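Local atomic coordinates of Alpha/beta hydrolase fold protein (Ochrobactrum, PDB entry 4G9E), a protein that acts as an N-acyl homoserine lactonase of the alpha/beta-hydrolase fold, probably opening the lactone ring of bacterial acyl homoserine signals by ester-bond hydrolysis. Residues Gly148-Ser153 with Ala184-Phe189; Ser65-Asp70 with Val177-Gly182. One frame throughout, in Å; residues are numbered along the deposited sequence.

Contact 1 of 2, residues Gly148-Ser153 with Ala184-Phe189; sequences GQEIFS and ARRIMF. With C4L (N-butanoyl-L-homoserine), chain C.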
ATOM      1  N   GLY A 148     -10.692  11.029   3.938  1.00 13.61           N
ATOM      2  CA  GLY A 148     -10.190  12.390   3.850  1.00 13.97           C
ATOM      3  C   GLY A 148     -10.620  13.296   4.984  1.00 14.15           C
ATOM      4  O   GLY A 148     -10.504  14.514   4.882  1.00 15.09           O
ATOM      5  N   GLN A 149     -11.114  12.704   6.066  1.00 13.82           N
ATOM      6  CA  GLN A 149     -11.604  13.474   7.204  1.00 14.79           C
ATOM      7  C   GLN A 149     -10.529  13.607   8.276  1.00 13.90           C
ATOM      8  O   GLN A 149     -10.031  12.608   8.786  1.00 14.83           O
ATOM      9  CB  GLN A 149     -12.847  12.809   7.793  1.00 16.86           C
ATOM     10  CG  GLN A 149     -13.471  13.561   8.961  1.00 18.25           C
ATOM     11  CD  GLN A 149     -14.808  12.976   9.354  1.00 20.35           C
ATOM     12  OE1 GLN A 149     -15.718  12.887   8.531  1.00 22.60           O
ATOM     13  NE2 GLN A 149     -14.927  12.546  10.606  1.00 20.51           N
ATOM     14  N   GLU A 150     -10.179  14.843   8.626  1.00 14.69           N
ATOM     15  CA  GLU A 150      -9.106  15.062   9.592  1.00 14.62           C
ATOM     16  C   GLU A 150      -9.435  14.571  10.998  1.00 16.19           C
ATOM     17  O   GLU A 150      -8.652  13.840  11.603  1.00 16.81           O
ATOM     18  CB  GLU A 150      -8.687  16.532   9.640  1.00 15.22           C
ATOM     19  CG  GLU A 150      -7.728  16.804  10.779  1.00 14.62           C
ATOM     20  CD  GLU A 150      -7.053  18.146  10.682  1.00 17.85           C
ATOM     21  OE1 GLU A 150      -7.089  18.759   9.597  1.00 21.25           O
ATOM     22  OE2 GLU A 150      -6.476  18.589  11.694  1.00 19.00           O
ATOM     23  N   ILE A 151     -10.588  14.979  11.513  1.00 17.82           N
ATOM     24  CA  ILE A 151     -10.958  14.658  12.885  1.00 19.56           C
ATOM     25  C   ILE A 151     -11.850  13.419  12.952  1.00 20.04           C
ATOM     26  O   ILE A 151     -12.927  13.383  12.360  1.00 21.38           O
ATOM     27  CB  ILE A 151     -11.656  15.850  13.581  1.00 21.27           C
ATOM     28  CG1 ILE A 151     -10.775  17.107  13.521  1.00 23.18           C
ATOM     29  CG2 ILE A 151     -11.998  15.495  15.020  1.00 22.71           C
ATOM     30  CD1 ILE A 151     -11.361  18.309  14.236  1.00 24.62           C
ATOM     31  N   PHE A 152     -11.367  12.397  13.651  1.00 19.42           N
ATOM     32  CA  PHE A 152     -12.126  11.175  13.887  1.00 18.83           C
ATOM     33  C   PHE A 152     -12.699  11.183  15.298  1.00 19.39           C
ATOM     34  O   PHE A 152     -11.968  11.420  16.259  1.00 21.39           O
ATOM     35  CB  PHE A 152     -11.206   9.956  13.783  1.00 17.67           C
ATOM     36  CG  PHE A 152     -11.022   9.408  12.387  1.00 16.66           C
ATOM     37  CD1 PHE A 152     -11.338  10.143  11.251  1.00 16.55           C
ATOM     38  CD2 PHE A 152     -10.507   8.133  12.225  1.00 16.48           C
ATOM     39  CE1 PHE A 152     -11.140   9.601   9.981  1.00 15.78           C
ATOM     40  CE2 PHE A 152     -10.312   7.591  10.967  1.00 15.76           C
ATOM     41  CZ  PHE A 152     -10.629   8.320   9.845  1.00 15.11           C
ATOM     42  N   SER A 153     -13.992  10.903  15.422  1.00 19.30           N
ATOM     43  CA  SER A 153     -14.587  10.594  16.713  1.00 20.37           C
ATOM     44  C   SER A 153     -14.174   9.171  17.087  1.00 19.54           C
ATOM     45  O   SER A 153     -13.566   8.458  16.277  1.00 18.26           O
ATOM     46  CB  SER A 153     -16.109  10.672  16.621  1.00 21.00           C
ATOM     47  OG  SER A 153     -16.607   9.597  15.838  1.00 21.35           O
ATOM     48  N   ALA A 184      -2.924  14.358   7.696  1.00 10.72           N
ATOM     49  CA  ALA A 184      -2.489  13.526   6.587  1.00 10.35           C
ATOM     50  C   ALA A 184      -3.680  13.013   5.783  1.00  9.97           C
ATOM     51  O   ALA A 184      -3.610  12.923   4.561  1.00 10.28           O
ATOM     52  CB  ALA A 184      -1.622  12.371   7.080  1.00 10.99           C
ATOM     53  N   ARG A 185      -4.770  12.664   6.462  1.00 10.85           N
ATOM     54  CA  ARG A 185      -5.972  12.246   5.755  1.00 11.65           C
ATOM     55  C   ARG A 185      -6.521  13.379   4.899  1.00 11.63           C
ATOM     56  O   ARG A 185      -6.771  13.210   3.705  1.00 12.15           O
ATOM     57  CB  ARG A 185      -7.043  11.778   6.739  1.00 12.04           C
ATOM     58  CG  ARG A 185      -6.747  10.413   7.347  1.00 12.06           C
ATOM     59  CD  ARG A 185      -7.908   9.917   8.192  1.00 12.95           C
ATOM     60  NE  ARG A 185      -8.070  10.676   9.429  1.00 13.37           N
ATOM     61  CZ  ARG A 185      -7.612  10.293  10.618  1.00 13.55           C
ATOM     62  NH1 ARG A 185      -6.946   9.153  10.748  1.00 13.50           N
ATOM     63  NH2 ARG A 185      -7.827  11.051  11.687  1.00 14.27           N
ATOM     64  N   ARG A 186      -6.697  14.542   5.514  1.00 12.01           N
ATOM     65  CA  ARG A 186      -7.317  15.664   4.826  1.00 12.40           C
ATOM     66  C   ARG A 186      -6.502  16.103   3.616  1.00 10.98           C
ATOM     67  O   ARG A 186      -7.037  16.253   2.516  1.00 12.12           O
ATOM     68  CB  ARG A 186      -7.511  16.838   5.781  1.00 13.57           C
ATOM     69  CG  ARG A 186      -8.031  18.082   5.083  1.00 15.36           C
ATOM     70  CD  ARG A 186      -8.366  19.201   6.053  1.00 16.73           C
ATOM     71  NE  ARG A 186      -7.316  19.428   7.042  1.00 17.98           N
ATOM     72  CZ  ARG A 186      -6.239  20.185   6.847  1.00 19.14           C
ATOM     73  NH1 ARG A 186      -6.037  20.793   5.683  1.00 19.94           N
ATOM     74  NH2 ARG A 186      -5.356  20.330   7.825  1.00 19.92           N
ATOM     75  N   ILE A 187      -5.207  16.310   3.825  1.00 10.63           N
ATOM     76  CA  ILE A 187      -4.362  16.853   2.772  1.00  9.78           C
ATOM     77  C   ILE A 187      -4.185  15.846   1.637  1.00  9.74           C
ATOM     78  O   ILE A 187      -4.311  16.192   0.465  1.00  9.98           O
ATOM     79  CB  ILE A 187      -3.009  17.327   3.328  1.00 10.48           C
ATOM     80  CG1 ILE A 187      -3.221  18.465   4.334  1.00 11.17           C
ATOM     81  CG2 ILE A 187      -2.114  17.808   2.203  1.00 10.88           C
ATOM     82  CD1 ILE A 187      -2.002  18.771   5.165  1.00 12.60           C
ATOM     83  N   MET A 188      -3.921  14.589   1.973  1.00  9.00           N
ATOM     84  CA  MET A 188      -3.744  13.586   0.940  1.00  9.17           C
ATOM     85  C   MET A 188      -4.984  13.473   0.069  1.00  9.19           C
ATOM     86  O   MET A 188      -4.884  13.415  -1.154  1.00  9.10           O
ATOM     87  CB  MET A 188      -3.382  12.232   1.556  1.00  9.72           C
ATOM     88  CG  MET A 188      -3.296  11.074   0.563  1.00  9.65           C
ATOM     89  SD  MET A 188      -4.882  10.326   0.129  1.00 10.02           S
ATOM     90  CE  MET A 188      -5.450   9.728   1.719  1.00 11.35           C
ATOM     91  N   PHE A 189      -6.163  13.444   0.687  1.00  9.57           N
ATOM     92  CA  PHE A 189      -7.366  13.201  -0.092  1.00 10.76           C
ATOM     93  C   PHE A 189      -7.700  14.375  -1.001  1.00 10.31           C
ATOM     94  O   PHE A 189      -8.119  14.198  -2.148  1.00 11.13           O
ATOM     95  CB  PHE A 189      -8.544  12.879   0.823  1.00 12.67           C
ATOM     96  CG  PHE A 189      -9.767  12.423   0.086  1.00 15.48           C
ATOM     97  CD1 PHE A 189      -9.877  11.120  -0.371  1.00 18.46           C
ATOM     98  CD2 PHE A 189     -10.796  13.307  -0.171  1.00 17.76           C
ATOM     99  CE1 PHE A 189     -11.004  10.706  -1.059  1.00 20.54           C
ATOM    100  CE2 PHE A 189     -11.925  12.900  -0.857  1.00 19.28           C
ATOM    101  CZ  PHE A 189     -12.027  11.602  -1.303  1.00 20.88           C
TER
HETATM  102  O1  C4L C 301      -7.370   1.844   3.047  0.72  9.92           O
HETATM  103  C4  C4L C 301      -6.985   2.870   2.436  0.85  9.36           C
HETATM  104  O2  C4L C 301      -5.780   3.183   2.308  0.85  8.67           O
HETATM  105  C3  C4L C 301      -8.014   3.802   1.839  0.91 10.65           C
HETATM  106  C2  C4L C 301      -9.321   3.064   1.522  0.84 11.51           C
HETATM  107  C1  C4L C 301     -10.500   4.014   1.386  0.63 12.25           C
HETATM  108  O3  C4L C 301     -10.865   4.534   2.674  0.69 12.69           O
HETATM  109  N1  C4L C 301      -7.543   4.435   0.603  0.94 10.48           N
HETATM  110  C5  C4L C 301      -7.161   5.715   0.552  0.91  9.72           C
HETATM  111  O4  C4L C 301      -7.188   6.466   1.518  0.84  9.91           O
HETATM  112  C6  C4L C 301      -6.697   6.233  -0.790  1.00 10.69           C
HETATM  113  C7  C4L C 301      -7.384   7.563  -1.083  0.65 12.02           C
HETATM  114  C8  C4L C 301      -8.892   7.420  -1.239  0.71 12.15           C
HETATM  115  O   HOH W   1      -9.877  15.846   2.473  0.67 15.21           O

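Contact 2 of 2, residues Ser65-Asp70 with Val177-Gly182; sequences STDAID and VARTDG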
ATOM      1  N   SER A  65       6.280   6.057  13.130  1.00 11.18           N
ATOM      2  CA  SER A  65       6.997   7.171  12.523  1.00 11.19           C
ATOM      3  C   SER A  65       6.543   8.467  13.165  1.00 10.91           C
ATOM      4  O   SER A  65       5.464   8.528  13.744  1.00 11.99           O
ATOM      5  CB  SER A  65       6.742   7.211  11.022  1.00  9.97           C
ATOM      6  OG  SER A  65       7.418   6.137  10.393  1.00 10.12           O
ATOM      7  N   THR A  66       7.367   9.504  13.067  1.00 11.69           N
ATOM      8  CA  THR A  66       6.951  10.818  13.532  1.00 11.92           C
ATOM      9  C   THR A  66       5.982  11.422  12.536  1.00 11.22           C
ATOM     10  O   THR A  66       5.884  10.975  11.388  1.00 11.98           O
ATOM     11  CB  THR A  66       8.140  11.794  13.713  1.00 13.43           C
ATOM     12  OG1 THR A  66       8.813  11.987  12.464  1.00 13.36           O
ATOM     13  CG2 THR A  66       9.124  11.265  14.746  1.00 15.17           C
ATOM     14  N   ASP A  67       5.249  12.434  12.978  1.00 11.15           N
ATOM     15  CA  ASP A  67       4.527  13.258  12.029  1.00 11.95           C
ATOM     16  C   ASP A  67       5.536  13.856  11.050  1.00 12.99           C
ATOM     17  O   ASP A  67       6.730  13.936  11.338  1.00 14.05           O
ATOM     18  CB  ASP A  67       3.740  14.353  12.751  1.00 13.27           C
ATOM     19  CG  ASP A  67       2.560  13.806  13.536  1.00 14.00           C
ATOM     20  OD1 ASP A  67       2.203  12.618  13.345  1.00 14.36           O
ATOM     21  OD2 ASP A  67       1.980  14.573  14.332  1.00 16.39           O
ATOM     22  N   ALA A  68       5.059  14.250   9.879  1.00 11.60           N
ATOM     23  CA  ALA A  68       5.929  14.847   8.872  1.00 11.20           C
ATOM     24  C   ALA A  68       6.539  16.150   9.366  1.00 11.90           C
ATOM     25  O   ALA A  68       5.869  16.961  10.005  1.00 13.48           O
ATOM     26  CB  ALA A  68       5.146  15.102   7.604  1.00 11.46           C
ATOM     27  N   ILE A  69       7.809  16.363   9.038  1.00 11.59           N
ATOM     28  CA  ILE A  69       8.446  17.655   9.271  1.00 12.29           C
ATOM     29  C   ILE A  69       7.646  18.743   8.556  1.00 12.11           C
ATOM     30  O   ILE A  69       7.423  19.826   9.101  1.00 13.57           O
ATOM     31  CB  ILE A  69       9.907  17.639   8.780  1.00 13.23           C
ATOM     32  CG1 ILE A  69      10.763  16.774   9.708  1.00 13.73           C
ATOM     33  CG2 ILE A  69      10.467  19.057   8.710  1.00 14.97           C
ATOM     34  CD1 ILE A  69      12.164  16.525   9.195  1.00 15.22           C
ATOM     35  N   ASP A  70       7.200  18.431   7.341  1.00 11.64           N
ATOM     36  CA  ASP A  70       6.458  19.368   6.502  1.00 11.15           C
ATOM     37  C   ASP A  70       5.252  18.652   5.898  1.00 10.58           C
ATOM     38  O   ASP A  70       5.362  18.011   4.852  1.00 10.79           O
ATOM     39  CB  ASP A  70       7.365  19.919   5.398  1.00 11.87           C
ATOM     40  CG  ASP A  70       6.649  20.885   4.474  1.00 12.05           C
ATOM     41  OD1 ASP A  70       5.452  21.173   4.698  1.00 13.31           O
ATOM     42  OD2 ASP A  70       7.300  21.368   3.528  1.00 13.65           O
ATOM     43  N   VAL A 177      -4.989   3.354  14.179  1.00 13.98           N
ATOM     44  CA  VAL A 177      -5.800   4.353  13.485  1.00 13.68           C
ATOM     45  C   VAL A 177      -5.928   5.648  14.281  1.00 13.72           C
ATOM     46  O   VAL A 177      -5.893   6.743  13.713  1.00 14.02           O
ATOM     47  CB  VAL A 177      -7.197   3.790  13.131  1.00 14.52           C
ATOM     48  CG1 VAL A 177      -8.120   4.879  12.597  1.00 14.79           C
ATOM     49  CG2 VAL A 177      -7.059   2.656  12.127  1.00 14.71           C
ATOM     50  N   ALA A 178      -6.060   5.524  15.596  1.00 15.13           N
ATOM     51  CA  ALA A 178      -6.187   6.691  16.459  1.00 16.12           C
ATOM     52  C   ALA A 178      -4.929   7.552  16.443  1.00 15.19           C
ATOM     53  O   ALA A 178      -5.009   8.771  16.578  1.00 16.07           O
ATOM     54  CB  ALA A 178      -6.516   6.257  17.876  1.00 17.49           C
ATOM     55  N   ARG A 179      -3.769   6.923  16.278  1.00 14.93           N
ATOM     56  CA  ARG A 179      -2.511   7.670  16.272  1.00 14.58           C
ATOM     57  C   ARG A 179      -2.366   8.591  15.068  1.00 13.31           C
ATOM     58  O   ARG A 179      -1.784   9.662  15.174  1.00 13.31           O
ATOM     59  CB  ARG A 179      -1.307   6.721  16.334  1.00 15.27           C
ATOM     60  CG  ARG A 179       0.056   7.402  16.147  1.00 15.23           C
ATOM     61  CD  ARG A 179       0.413   7.510  14.664  1.00 13.98           C
ATOM     62  NE  ARG A 179       1.704   8.137  14.387  1.00 14.30           N
ATOM     63  CZ  ARG A 179       1.883   9.447  14.233  1.00 13.23           C
ATOM     64  NH1 ARG A 179       3.092   9.922  13.951  1.00 13.67           N
ATOM     65  NH2 ARG A 179       0.858  10.279  14.364  1.00 12.97           N
ATOM     66  N   THR A 180      -2.880   8.163  13.922  1.00 12.13           N
ATOM     67  CA  THR A 180      -2.612   8.849  12.663  1.00 11.63           C
ATOM     68  C   THR A 180      -2.839  10.355  12.761  1.00 11.77           C
ATOM     69  O   THR A 180      -3.858  10.814  13.272  1.00 12.77           O
ATOM     70  CB  THR A 180      -3.496   8.293  11.547  1.00 12.14           C
ATOM     71  OG1 THR A 180      -3.369   6.868  11.524  1.00 11.84           O
ATOM     72  CG2 THR A 180      -3.089   8.858  10.191  1.00 12.12           C
ATOM     73  N   ASP A 181      -1.870  11.115  12.265  1.00 11.61           N
ATOM     74  CA  ASP A 181      -1.985  12.562  12.117  1.00 12.05           C
ATOM     75  C   ASP A 181      -3.138  12.830  11.148  1.00 11.99           C
ATOM     76  O   ASP A 181      -3.026  12.569   9.953  1.00 12.27           O
ATOM     77  CB  ASP A 181      -0.658  13.090  11.557  1.00 12.40           C
ATOM     78  CG  ASP A 181      -0.612  14.602  11.410  1.00 12.50           C
ATOM     79  OD1 ASP A 181      -1.641  15.284  11.594  1.00 13.58           O
ATOM     80  OD2 ASP A 181       0.484  15.103  11.083  1.00 12.50           O
ATOM     81  N   GLY A 182      -4.252  13.348  11.660  1.00 12.78           N
ATOM     82  CA  GLY A 182      -5.428  13.540  10.830  1.00 13.15           C
ATOM     83  C   GLY A 182      -5.222  14.509   9.676  1.00 11.87           C
ATOM     84  O   GLY A 182      -5.919  14.437   8.662  1.00 12.48           O
TER

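Contact 1 of 2, residues Gly148-Ser153 with Ala184-Phe189
Arg-185 reaches from helix 182-194 across the loop of Gly-148 to Ser-153 and lies flat on Phe-152. Both segments belong to the helical region inserted between strands 120-124 and 211-216 of this alpha/beta-hydrolase fold, the place where the family carries its cap. CB of Arg-185 faces the carbonyl of Gln-149, and CD touches both Gln-149 O (3.5 Å) and Phe-152 CZ (3.6 Å). A bend at chi3 (-70°) sets NE beyond CD, where it gives a hydrogen bond of 2.8 Å to Gln-149 O. NH2 bonds to Glu-150 O from above the carbonyl plane. Both acceptors lie close to the guanidinium plane, so one edge of the group is held by two successive backbone carbonyls. One face rests on the aromatic ring in a cation-pi stack, with Arg-185 CZ 3.5 Å from the Phe-152 centroid and the planes 12° apart. NH1 is bound outside the contact, by Ser-34 OG. Edge bonds and stack together should fix the rotation of the group.

Arg-186 makes a second, more exposed link. It runs beside Glu-150, and its NE and NH2 both grip one oxygen, side-on. The NE bond to Glu-150 OE1 is 2.7 Å. Carboxylate and guanidinium are nearly coplanar.

Gly-148 sits close to the helix backbone. Its CA makes a CH...O contact with Arg-185 O, and also packs 3.5 Å from Phe-189 CB. A water donates to Gly-148 O and Arg-186 O, joining loop and helix. Phe-189 and Met-188 belong to the N-butanoyl-homoserine pocket. The edge of the Phe-189 ring meets the end of the acyl chain, with CE1 3.9 Å from ligand C8.

Contact 2 of 2, residues Ser65-Asp70 with Val177-Gly182
The loop that follows strand 52-57 of the alpha/beta-hydrolase sheet meets the end of helix 171-179 here, and Arg-179 ties the two together. Its chain bends at chi2 (-87°), then carries the guanidinium to the loop. NH1 donates to Ser-65 O at 2.8 Å, and the bond is fairly straight at 166°. NH1 and NH2 also grip Asp-67 end-on, both on the single atom OD1. NH2 takes the syn lone pair of Asp-67 OD1 at 2.9 Å. NH1 comes to the same oxygen from above the carboxylate plane. Ser-65 O and Asp-67 OD1 both lie near the guanidinium plane, at its edge. NE of Arg-179 turns to Gly-63 O, so the group has three acceptors, Gly-63 O, Ser-65 O and Asp-67 OD1. An alanine in place of Arg-179 would probably leave Asp-67 OD1 without its cationic partner and Ser-65 O without this donor, and weaken this link between loop and helix end.

Asp-181 is the N-cap residue of helix 182-194. It crosses Asp-67 at a slant, the carboxylate planes 34° apart. Its CB packs 3.4 Å from Asp-67 OD1. The two carboxylates come close, with Asp-67 OD2 3.6 Å from Asp-181 OD2. The repulsion is probably offset by Arg-179 on Asp-67 and, at Asp-181 OD2, by a salt bridge from Arg-183 and a hydrogen bond with Tyr-75 OH, which also bonds to Ala-68 N. On the loop itself, Thr-66 OG1 donates to Asp-67 O at 3.1 Å and is also hydrogen-bonded to Arg-14 N.

Overall arrangement
Contacts 1 and 2 lie side by side, their centres about 11 Å apart. They share the chain of two successive helices, 171-179 and 182-194: contact 2 uses the end of the first and the turn after it, contact 1 the second. The two contacts touch directly. Arg-185 NH1 is 3.6 Å from Thr-180 CB, and Phe-152 CE2 is 3.8 Å from Val-177 CG1. Glu-150 CG also packs on Gly-182 C at 3.6 Å. Contact 1 borders the ligand pocket through Met-188 and Phe-189. Contact 2 is farther off, with the Asp-181 side chain about 14 Å from the bound N-butanoyl-homoserine, and instead joins the helical region to a loop after strand 52-57.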